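Side-chain contact in protein (adenylosuccinate lyase) (Thermotoga maritima, PDB 1C3C), which probably cleaves adenylosuccinate to AMP and fumarate, and acts at a second, related step of de novo purine biosynthesis: residues N128-K131 and H132-T135. Numbering follows the deposited sequence.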
loop_
_atom_site.group_PDB
_atom_site.type_symbol
_atom_site.label_atom_id
_atom_site.label_comp_id
_atom_site.label_asym_id
_atom_site.label_seq_id
_atom_site.Cartn_x
_atom_site.Cartn_y
_atom_site.Cartn_z
ATOM N N ASN A 128 25.953 -21.780 13.897
ATOM C CA ASN A 128 26.751 -22.785 14.652
ATOM C C ASN A 128 28.009 -22.222 15.271
ATOM O O ASN A 128 28.467 -22.682 16.360
ATOM C CB ASN A 128 27.061 -23.966 13.714
ATOM C CG ASN A 128 25.837 -24.858 13.681
ATOM O OD1 ASN A 128 25.672 -25.781 14.479
ATOM N ND2 ASN A 128 24.932 -24.592 12.753
ATOM N N ARG A 129 28.683 -21.308 14.569
ATOM C CA ARG A 129 29.877 -20.664 15.121
ATOM C C ARG A 129 29.587 -20.082 16.498
ATOM O O ARG A 129 30.524 -20.109 17.351
ATOM C CB ARG A 129 30.400 -19.592 14.143
ATOM C CG ARG A 129 31.674 -18.897 14.662
ATOM C CD ARG A 129 32.267 -18.005 13.596
ATOM N NE ARG A 129 32.642 -18.831 12.433
ATOM C CZ ARG A 129 32.360 -18.505 11.176
ATOM N NH1 ARG A 129 32.749 -19.396 10.264
ATOM N NH2 ARG A 129 31.690 -17.395 10.859
ATOM N N TYR A 130 28.448 -19.398 16.694
ATOM C CA TYR A 130 28.138 -18.761 17.976
ATOM C C TYR A 130 27.067 -19.511 18.736
ATOM O O TYR A 130 26.304 -18.952 19.560
ATOM C CB TYR A 130 27.648 -17.291 17.683
ATOM C CG TYR A 130 28.772 -16.552 16.948
ATOM C CD1 TYR A 130 28.671 -16.295 15.590
ATOM C CD2 TYR A 130 29.945 -16.212 17.617
ATOM C CE1 TYR A 130 29.707 -15.668 14.900
ATOM C CE2 TYR A 130 30.987 -15.587 16.936
ATOM C CZ TYR A 130 30.848 -15.324 15.588
ATOM O OH TYR A 130 31.881 -14.708 14.889
ATOM N N LYS A 131 27.012 -20.836 18.551
ATOM C CA LYS A 131 25.913 -21.636 19.093
ATOM C C LYS A 131 25.719 -21.465 20.599
ATOM O O LYS A 131 24.560 -21.409 21.058
ATOM C CB LYS A 131 26.274 -23.116 18.826
ATOM C CG LYS A 131 25.133 -24.010 19.336
ATOM C CD LYS A 131 25.609 -25.377 18.809
ATOM C CE LYS A 131 24.645 -26.486 19.018
ATOM N NZ LYS A 131 24.866 -27.644 18.071
ATOM N N HIS A 132 26.814 -21.377 21.344
ATOM C CA HIS A 132 26.746 -21.264 22.786
ATOM C C HIS A 132 27.186 -19.886 23.286
ATOM O O HIS A 132 27.468 -19.714 24.474
ATOM C CB HIS A 132 27.579 -22.370 23.456
ATOM C CG HIS A 132 27.112 -23.758 23.087
ATOM N ND1 HIS A 132 25.782 -24.119 23.244
ATOM C CD2 HIS A 132 27.714 -24.868 22.650
ATOM C CE1 HIS A 132 25.594 -25.388 22.884
ATOM N NE2 HIS A 132 26.751 -25.847 22.495
ATOM N N THR A 133 27.310 -18.901 22.407
ATOM C CA THR A 133 27.738 -17.553 22.814
ATOM C C THR A 133 26.646 -16.825 23.569
ATOM O O THR A 133 25.585 -16.536 22.972
ATOM C CB THR A 133 28.033 -16.765 21.511
ATOM O OG1 THR A 133 29.063 -17.504 20.829
ATOM C CG2 THR A 133 28.439 -15.332 21.771
ATOM N N PRO A 134 26.872 -16.463 24.825
ATOM C CA PRO A 134 25.812 -15.858 25.637
ATOM C C PRO A 134 25.558 -14.428 25.166
ATOM O O PRO A 134 26.503 -13.695 24.870
ATOM C CB PRO A 134 26.313 -15.878 27.092
ATOM C CG PRO A 134 27.495 -16.768 27.079
ATOM C CD PRO A 134 28.015 -16.924 25.655
ATOM N N THR A 135 24.294 -14.037 25.147
ATOM C CA THR A 135 23.897 -12.656 24.869
ATOM C C THR A 135 22.589 -12.394 25.616
ATOM O O THR A 135 21.919 -13.320 26.089
ATOM C CB THR A 135 23.750 -12.470 23.342
ATOM O OG1 THR A 135 23.606 -11.085 22.995
ATOM C CG2 THR A 135 22.495 -13.163 22.818
#
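Tyr130 and Thr133 form the two ends of a type I beta turn, through which the chain passes from the long helix 93-129 into strand 134-139, the first strand of a two-stranded antiparallel hairpin. The turn is closed by the amide of Thr133, whose N lies 3.0 Å from O of Tyr130; the bond is nearly straight at hydrogen (162°), although the donor sits well above the carbonyl plane.

On one side of the turn the side chains of Tyr130 and Thr133 run alongside each other in the same direction. The Tyr130 ring meets the threonine at its edge: OG1 of Thr133, near the ring plane, is 3.6 Å from CD2 of Tyr130. With OG1 beside its own backbone N, Thr133 keeps the hydroxyl next to the tyrosine, where it is also hydrogen-bonded to Glu337. A short beta-branched residue suits this buried corner, since its hydroxyl can serve that carboxylate while the same side chain also touches Met340 of helix 337-344. The flat ring of Tyr130 suits its place by taking the hydroxyl at its edge and CG of Arg129 on a face, offset toward the rim.

The two central residues send their side chains together from the turn. Lys131 has CG anti to the backbone N (chi1 -178°) and is extended beyond it, while His132 has CG beside its own backbone N; the lysine chain thus lies over a face of the imidazole in a CH-pi contact. The flat His132 ring offers that face to methylene groups, which a long lysine can supply while carrying its ammonium group onward, and both residues touch Asp421 of helix 420-425. CG of Lys131 lies almost over the middle of the His132 ring, 3.9 Å from its centroid and 12° off the normal.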